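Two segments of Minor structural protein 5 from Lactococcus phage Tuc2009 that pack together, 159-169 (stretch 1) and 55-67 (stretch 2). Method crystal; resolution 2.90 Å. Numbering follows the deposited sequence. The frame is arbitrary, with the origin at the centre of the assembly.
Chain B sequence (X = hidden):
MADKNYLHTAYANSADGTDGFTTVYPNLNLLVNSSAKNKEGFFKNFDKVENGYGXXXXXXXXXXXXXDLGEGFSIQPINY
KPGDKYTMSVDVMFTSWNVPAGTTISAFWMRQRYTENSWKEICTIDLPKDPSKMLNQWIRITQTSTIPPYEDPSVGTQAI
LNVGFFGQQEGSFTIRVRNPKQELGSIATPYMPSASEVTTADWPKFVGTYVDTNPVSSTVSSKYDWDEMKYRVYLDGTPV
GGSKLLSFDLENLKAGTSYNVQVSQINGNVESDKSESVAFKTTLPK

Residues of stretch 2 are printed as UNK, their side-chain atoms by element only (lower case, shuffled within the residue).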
ATOM      1  N   ALA B 159     -37.251  19.538 -31.977  1.00 56.27           N
ATOM      2  CA  ALA B 159     -36.801  19.633 -33.368  1.00 54.50           C
ATOM      3  C   ALA B 159     -37.405  18.457 -34.095  1.00 59.01           C
ATOM      4  O   ALA B 159     -37.110  17.314 -33.742  1.00 59.22           O
ATOM      5  CB  ALA B 159     -35.294  19.574 -33.450  1.00 54.28           C
ATOM      6  N   ILE B 160     -38.318  18.720 -35.056  1.00 54.51           N
ATOM      7  CA  ILE B 160     -38.986  17.634 -35.772  1.00 53.25           C
ATOM      8  C   ILE B 160     -39.107  17.857 -37.266  1.00 58.80           C
ATOM      9  O   ILE B 160     -39.130  18.998 -37.747  1.00 58.10           O
ATOM     10  CB  ILE B 160     -40.387  17.309 -35.166  1.00 55.82           C
ATOM     11  CG1 ILE B 160     -41.329  18.523 -35.167  1.00 54.19           C
ATOM     12  CG2 ILE B 160     -40.285  16.688 -33.797  1.00 58.75           C
ATOM     13  CD1 ILE B 160     -42.735  18.218 -34.957  1.00 49.98           C
ATOM     14  N   LEU B 161     -39.237  16.741 -37.993  1.00 56.62           N
ATOM     15  CA  LEU B 161     -39.603  16.699 -39.396  1.00 56.36           C
ATOM     16  C   LEU B 161     -41.067  16.285 -39.270  1.00 64.03           C
ATOM     17  O   LEU B 161     -41.347  15.177 -38.783  1.00 66.71           O
ATOM     18  CB  LEU B 161     -38.813  15.651 -40.193  1.00 55.73           C
ATOM     19  CG  LEU B 161     -39.417  15.239 -41.540  1.00 59.91           C
ATOM     20  CD1 LEU B 161     -39.412  16.357 -42.523  1.00 58.86           C
ATOM     21  CD2 LEU B 161     -38.681  14.076 -42.124  1.00 65.68           C
ATOM     22  N   ASN B 162     -41.993  17.186 -39.653  1.00 58.00           N
ATOM     23  CA  ASN B 162     -43.422  16.969 -39.537  1.00 57.67           C
ATOM     24  C   ASN B 162     -44.152  17.110 -40.856  1.00 62.03           C
ATOM     25  O   ASN B 162     -43.725  17.870 -41.726  1.00 62.52           O
ATOM     26  CB  ASN B 162     -43.959  17.986 -38.551  1.00 57.70           C
ATOM     27  CG  ASN B 162     -45.392  17.820 -38.137  1.00 75.94           C
ATOM     28  OD1 ASN B 162     -46.282  18.507 -38.653  1.00 66.62           O
ATOM     29  ND2 ASN B 162     -45.629  16.983 -37.123  1.00 67.78           N
ATOM     30  N   VAL B 163     -45.281  16.392 -40.982  1.00 58.31           N
ATOM     31  CA  VAL B 163     -46.251  16.436 -42.080  1.00 57.45           C
ATOM     32  C   VAL B 163     -47.606  16.010 -41.519  1.00 63.16           C
ATOM     33  O   VAL B 163     -47.652  15.211 -40.583  1.00 64.40           O
ATOM     34  CB  VAL B 163     -45.855  15.658 -43.363  1.00 59.78           C
ATOM     35  CG1 VAL B 163     -45.898  14.162 -43.151  1.00 60.01           C
ATOM     36  CG2 VAL B 163     -46.741  16.055 -44.548  1.00 59.54           C
ATOM     37  N   GLY B 164     -48.675  16.578 -42.072  1.00 58.77           N
ATOM     38  CA  GLY B 164     -50.044  16.291 -41.692  1.00 58.89           C
ATOM     39  C   GLY B 164     -50.853  15.845 -42.879  1.00 63.86           C
ATOM     40  O   GLY B 164     -50.894  16.531 -43.902  1.00 62.24           O
ATOM     41  N   PHE B 165     -51.470  14.667 -42.752  1.00 63.32           N
ATOM     42  CA  PHE B 165     -52.322  14.078 -43.779  1.00 63.78           C
ATOM     43  C   PHE B 165     -53.747  14.109 -43.243  1.00 69.21           C
ATOM     44  O   PHE B 165     -54.058  13.453 -42.244  1.00 68.92           O
ATOM     45  CB  PHE B 165     -51.905  12.639 -44.087  1.00 65.52           C
ATOM     46  CG  PHE B 165     -50.460  12.409 -44.468  1.00 65.69           C
ATOM     47  CD1 PHE B 165     -50.057  12.466 -45.795  1.00 68.09           C
ATOM     48  CD2 PHE B 165     -49.529  12.029 -43.514  1.00 67.13           C
ATOM     49  CE1 PHE B 165     -48.741  12.169 -46.157  1.00 67.75           C
ATOM     50  CE2 PHE B 165     -48.221  11.725 -43.879  1.00 68.99           C
ATOM     51  CZ  PHE B 165     -47.837  11.792 -45.199  1.00 66.43           C
ATOM     52  N   PHE B 166     -54.583  14.941 -43.858  1.00 66.10           N
ATOM     53  CA  PHE B 166     -55.969  15.086 -43.447  1.00 67.37           C
ATOM     54  C   PHE B 166     -56.910  14.912 -44.616  1.00 73.89           C
ATOM     55  O   PHE B 166     -56.624  15.352 -45.733  1.00 74.78           O
ATOM     56  CB  PHE B 166     -56.201  16.395 -42.684  1.00 68.38           C
ATOM     57  CG  PHE B 166     -55.476  16.400 -41.362  1.00 69.15           C
ATOM     58  CD1 PHE B 166     -56.041  15.807 -40.240  1.00 71.49           C
ATOM     59  CD2 PHE B 166     -54.196  16.937 -41.255  1.00 70.11           C
ATOM     60  CE1 PHE B 166     -55.351  15.761 -39.030  1.00 72.04           C
ATOM     61  CE2 PHE B 166     -53.509  16.895 -40.038  1.00 72.65           C
ATOM     62  CZ  PHE B 166     -54.092  16.297 -38.936  1.00 71.19           C
ATOM     63  N   GLY B 167     -58.004  14.227 -44.350  1.00 69.67           N
ATOM     64  CA  GLY B 167     -58.990  13.890 -45.355  1.00 69.99           C
ATOM     65  C   GLY B 167     -59.342  12.425 -45.254  1.00 75.35           C
ATOM     66  O   GLY B 167     -58.772  11.699 -44.426  1.00 74.22           O
ATOM     67  N   GLN B 168     -60.274  11.993 -46.115  1.00 74.12           N
ATOM     68  CA  GLN B 168     -60.838  10.644 -46.152  1.00 76.19           C
ATOM     69  C   GLN B 168     -59.804   9.532 -46.233  1.00 80.89           C
ATOM     70  O   GLN B 168     -59.816   8.636 -45.379  1.00 81.55           O
ATOM     71  CB  GLN B 168     -61.851  10.531 -47.300  1.00 78.41           C
ATOM     72  CG  GLN B 168     -63.168   9.901 -46.905  1.00100.96           C
ATOM     73  CD  GLN B 168     -64.304  10.517 -47.688  1.00127.07           C
ATOM     74  OE1 GLN B 168     -64.937  11.495 -47.250  1.00119.82           O
ATOM     75  NE2 GLN B 168     -64.570   9.973 -48.878  1.00121.56           N
ATOM     76  N   GLN B 169     -58.898   9.604 -47.238  1.00 76.07           N
ATOM     77  CA  GLN B 169     -57.908   8.564 -47.478  1.00 75.56           C
ATOM     78  C   GLN B 169     -56.551   8.822 -46.878  1.00 79.32           C
ATOM     79  O   GLN B 169     -56.196   9.954 -46.537  1.00 79.12           O
ATOM     80  CB  GLN B 169     -57.771   8.295 -48.968  1.00 76.66           C
ATOM     81  CG  GLN B 169     -58.953   7.568 -49.584  1.00 92.01           C
ATOM     82  CD  GLN B 169     -58.877   7.686 -51.078  1.00115.61           C
ATOM     83  OE1 GLN B 169     -59.175   8.742 -51.657  1.00111.47           O
ATOM     84  NE2 GLN B 169     -58.404   6.631 -51.728  1.00111.13           N
ATOM     85  N   UNK B  55     -33.289   8.170 -46.042  1.00 57.89           N
ATOM     86  CA  UNK B  55     -34.592   7.886 -46.640  1.00 57.92           C
ATOM     87  C   UNK B  55     -35.585   7.636 -45.524  1.00 61.24           C
ATOM     88  O   UNK B  55     -35.241   6.981 -44.541  1.00 61.42           O
ATOM     89  c   UNK B  55     -34.522   6.670 -47.598  1.00 60.75           C
ATOM     90  c   UNK B  55     -35.729   5.351 -49.447  1.00 89.33           C
ATOM     91  c   UNK B  55     -35.662   6.610 -48.609  1.00 66.67           C
ATOM     92  o   UNK B  55     -35.531   5.450 -50.679  1.00 86.20           O
ATOM     93  o   UNK B  55     -36.029   4.274 -48.883  1.00 89.73           O
ATOM     94  N   UNK B  56     -36.800   8.179 -45.660  1.00 57.21           N
ATOM     95  CA  UNK B  56     -37.871   8.045 -44.669  1.00 57.26           C
ATOM     96  C   UNK B  56     -39.206   8.178 -45.380  1.00 62.28           C
ATOM     97  O   UNK B  56     -39.335   8.964 -46.320  1.00 61.22           O
ATOM     98  c   UNK B  56     -37.720   9.020 -43.455  1.00 59.38           C
ATOM     99  c   UNK B  56     -38.024  10.468 -43.839  1.00 57.69           C
ATOM    100  c   UNK B  56     -38.570   8.581 -42.267  1.00 59.71           C
ATOM    101  N   UNK B  57     -40.187   7.400 -44.924  1.00 59.92           N
ATOM    102  CA  UNK B  57     -41.531   7.316 -45.480  1.00 59.42           C
ATOM    103  C   UNK B  57     -42.537   7.793 -44.445  1.00 65.00           C
ATOM    104  O   UNK B  57     -42.605   7.251 -43.350  1.00 67.06           O
ATOM    105  o   UNK B  57     -40.698   5.424 -46.760  1.00 60.69           O
ATOM    106  c   UNK B  57     -41.777   5.870 -45.925  1.00 56.89           C
ATOM    107  c   UNK B  57     -43.089   5.682 -46.601  1.00 45.03           C
ATOM    108  N   UNK B  58     -43.303   8.804 -44.792  1.00 61.76           N
ATOM    109  CA  UNK B  58     -44.317   9.386 -43.933  1.00 62.90           C
ATOM    110  C   UNK B  58     -45.676   8.891 -44.413  1.00 68.39           C
ATOM    111  O   UNK B  58     -45.986   9.053 -45.594  1.00 68.22           O
ATOM    112  c   UNK B  58     -42.844  11.461 -43.917  1.00 68.97           C
ATOM    113  c   UNK B  58     -42.551  13.304 -41.995  1.00 71.72           C
ATOM    114  s   UNK B  58     -42.333  11.622 -42.222  1.00 75.47           S
ATOM    115  c   UNK B  58     -44.246  10.908 -44.005  1.00 64.92           C
ATOM    116  N   UNK B  59     -46.474   8.270 -43.498  1.00 65.62           N
ATOM    117  CA  UNK B  59     -47.781   7.635 -43.752  1.00 65.79           C
ATOM    118  C   UNK B  59     -48.770   7.977 -42.634  1.00 69.85           C
ATOM    119  O   UNK B  59     -48.467   7.811 -41.453  1.00 70.46           O
ATOM    120  c   UNK B  59     -47.988   3.900 -44.775  1.00 81.84           C
ATOM    121  c   UNK B  59     -48.940   2.900 -45.376  1.00112.27           C
ATOM    122  n   UNK B  59     -49.954   2.413 -44.390  1.00131.77           N
ATOM    123  c   UNK B  59     -47.570   6.107 -43.783  1.00 68.50           C
ATOM    124  c   UNK B  59     -48.592   5.281 -44.534  1.00 71.48           C
ATOM    125  N   UNK B  60     -49.962   8.401 -43.008  1.00 65.55           N
ATOM    126  CA  UNK B  60     -50.969   8.722 -42.012  1.00 66.03           C
ATOM    127  C   UNK B  60     -52.341   8.962 -42.590  1.00 71.68           C
ATOM    128  O   UNK B  60     -52.470   9.244 -43.787  1.00 70.84           O
ATOM    129  N   UNK B  61     -53.376   8.847 -41.725  1.00 69.89           N
ATOM    130  CA  UNK B  61     -54.779   9.090 -42.076  1.00 70.42           C
ATOM    131  C   UNK B  61     -55.364   9.979 -40.974  1.00 73.78           C
ATOM    132  O   UNK B  61     -55.488   9.523 -39.837  1.00 75.42           O
ATOM    133  o   UNK B  61     -54.640   6.761 -42.785  1.00 81.24           O
ATOM    134  c   UNK B  61     -55.539   7.759 -42.300  1.00 78.34           C
ATOM    135  c   UNK B  61     -56.692   7.901 -43.270  1.00 74.49           C
ATOM    136  N   UNK B  62     -55.675  11.254 -41.303  1.00 68.66           N
ATOM    137  CA  UNK B  62     -56.183  12.276 -40.369  1.00 69.16           C
ATOM    138  C   UNK B  62     -55.267  12.336 -39.176  1.00 74.97           C
ATOM    139  O   UNK B  62     -55.650  12.063 -38.025  1.00 75.78           O
ATOM    140  c   UNK B  62     -58.597  12.306 -41.089  1.00 91.01           C
ATOM    141  c   UNK B  62     -57.633  12.048 -39.975  1.00 70.37           C
ATOM    142  n   UNK B  62     -58.526  13.488 -41.678  1.00 81.58           N
ATOM    143  o   UNK B  62     -59.443  11.468 -41.405  1.00 84.65           O
ATOM    144  N   UNK B  63     -54.004  12.629 -39.483  1.00 71.31           N
ATOM    145  CA  UNK B  63     -52.950  12.591 -38.498  1.00 70.96           C
ATOM    146  C   UNK B  63     -51.752  13.432 -38.835  1.00 74.06           C
ATOM    147  O   UNK B  63     -51.459  13.704 -40.010  1.00 72.08           O
ATOM    148  c   UNK B  63     -52.497  11.147 -38.313  1.00 72.25           C
ATOM    149  N   UNK B  64     -51.019  13.777 -37.766  1.00 70.68           N
ATOM    150  CA  UNK B  64     -49.736  14.432 -37.821  1.00 69.00           C
ATOM    151  C   UNK B  64     -48.734  13.303 -37.691  1.00 72.80           C
ATOM    152  O   UNK B  64     -48.885  12.429 -36.827  1.00 74.01           O
ATOM    153  c   UNK B  64     -49.763  17.944 -38.748  1.00 67.89           C
ATOM    154  n   UNK B  64     -52.310  17.885 -36.267  1.00 73.77           N
ATOM    155  c   UNK B  64     -51.689  18.423 -37.370  1.00 73.35           C
ATOM    156  c   UNK B  64     -49.584  15.409 -36.670  1.00 68.16           C
ATOM    157  c   UNK B  64     -50.081  19.062 -39.489  1.00 69.33           C
ATOM    158  c   UNK B  64     -50.570  16.531 -36.728  1.00 69.94           C
ATOM    159  c   UNK B  64     -51.998  19.563 -38.115  1.00 71.97           C
ATOM    160  c   UNK B  64     -50.596  17.586 -37.690  1.00 68.27           C
ATOM    161  c   UNK B  64     -51.643  16.735 -35.901  1.00 74.55           C
ATOM    162  c   UNK B  64     -51.182  19.863 -39.168  1.00 70.80           C
ATOM    163  N   UNK B  65     -47.757  13.270 -38.597  1.00 67.14           N
ATOM    164  CA  UNK B  65     -46.705  12.261 -38.609  1.00 66.18           C
ATOM    165  C   UNK B  65     -45.413  13.031 -38.412  1.00 69.74           C
ATOM    166  O   UNK B  65     -45.177  14.001 -39.132  1.00 70.20           O
ATOM    167  c   UNK B  65     -46.685  11.456 -39.944  1.00 68.55           C
ATOM    168  c   UNK B  65     -48.054  10.867 -40.256  1.00 69.36           C
ATOM    169  c   UNK B  65     -45.614  10.362 -39.934  1.00 67.80           C
ATOM    170  N   UNK B  66     -44.587  12.633 -37.441  1.00 64.63           N
ATOM    171  CA  UNK B  66     -43.293  13.278 -37.274  1.00 62.74           C
ATOM    172  C   UNK B  66     -42.172  12.277 -36.978  1.00 66.83           C
ATOM    173  O   UNK B  66     -42.446  11.121 -36.634  1.00 68.99           O
ATOM    174  c   UNK B  66     -43.338  14.415 -36.258  1.00 63.20           C
ATOM    175  n   UNK B  66     -44.661  14.288 -34.270  1.00 79.76           N
ATOM    176  o   UNK B  66     -42.554  13.535 -34.186  1.00 75.27           O
ATOM    177  c   UNK B  66     -43.495  14.010 -34.827  1.00 83.82           C
ATOM    178  N   UNK B  67     -40.918  12.708 -37.189  1.00 60.29           N
ATOM    179  CA  UNK B  67     -39.698  11.947 -36.899  1.00 59.02           C
ATOM    180  C   UNK B  67     -38.826  12.934 -36.133  1.00 63.21           C
ATOM    181  O   UNK B  67     -38.684  14.069 -36.572  1.00 62.85           O
ATOM    182  c   UNK B  67     -38.993  11.434 -38.181  1.00 59.27           C
ATOM    183  c   UNK B  67     -39.846  10.536 -39.101  1.00 70.57           C
ATOM    184  c   UNK B  67     -41.525   8.629 -39.076  1.00 86.07           C
ATOM    185  n   UNK B  67     -41.353   7.247 -39.605  1.00 97.34           N
ATOM    186  c   UNK B  67     -40.238   9.180 -38.504  1.00 80.14           C
TER
HETATM  187  O   HOH W   1     -55.864  11.659 -44.231  1.00 61.10           O

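Position 55 carries three carbons in a row, the last bearing two oxygens, and it stays out of reach of stretch 1. A carboxylate on that chain is Glu55, whose acid is partly exposed and bonded elsewhere in the structure. Position 56 has one carbon bearing two more, and a branch carbon lies 4.0 Å from Leu161 CD2. This is Val56, a compact apolar residue suited to a buried strand. At 57 a carbon carries one oxygen and one carbon, with no contact across: Thr57, its hydroxyl bonded elsewhere.

Position 58 shows two carbons, a sulfur and a terminal carbon, unbranched. The sulfur settles Met58. Its CE reaches Leu161 CG at 3.7 Å and Val163 CG1 at 3.6 Å, while its CB lies 3.9 Å from Phe165 CZ; a long, flexible apolar chain can thus touch three side chains. Position 59 has four carbons ending in nitrogen and points away, as befits the exposed Lys59.

Position 60 has no side-chain atoms and is Gly60. A CB here would point toward stretch 1, tight at 3.3 Å from Phe165 CD2. At 61 a carbon bears one oxygen and one carbon. This is Thr61, exposed in the turn, its CG2 3.7 Å from Gln169 C.

Position 62 has two carbons, the second carrying an oxygen and a nitrogen: Asn62. Its phi and psi of 52° and 59° are left-handed, a conformation asparagine tolerates better than most residues. A water accepts from Asn62 N (3.0 Å) and donates to Gly167 O (2.9 Å from the water) and Gln169 O (2.9 Å from the water), tying the turn to the loop.

Position 63 has a single carbon, hence Ala63; this small residue is paired with Phe165, and Phe166 lays a ring face over Ala63 N. Position 64 has one carbon followed by fused five- and six-membered rings holding eight carbons and a nitrogen, which only Trp64 provides. Phe166 directs its ring edge at the indole face, with centroids 4.9 Å apart and planes at 66°. Opposite Trp64 in the register is Gly164, where a CB would fall 2.3 Å from Trp64 CZ3, a clash.

Position 65 has one carbon bearing two: Val65, beta-branched and at home in a strand, with CG2 3.7 Å from Phe165 CE2 at the ring edge. Position 66 has two carbons, the second with oxygen and nitrogen: Asn66, an exposed amide whose OD1 is 3.9 Å from Ile160 CG2. Position 67 ends four carbons in nitrogen: Lys67, whose chain leads its end away.

The contact joins antiparallel strands through three reciprocal backbone pairs: Leu161 with Lys67, Val163 with Val65, and Phe165 with Ala63. The bond from Val65 N to Val163 O, at 2.8 Å and 178°, is nearly straight. Leu161, Val163 and Phe165 share one face and meet Met58 there; on the other, Gly164 makes room for Trp64. Together the stretches bury 969 Å².

Stretch 2 (55-67) EVTMKGTNAWVNK
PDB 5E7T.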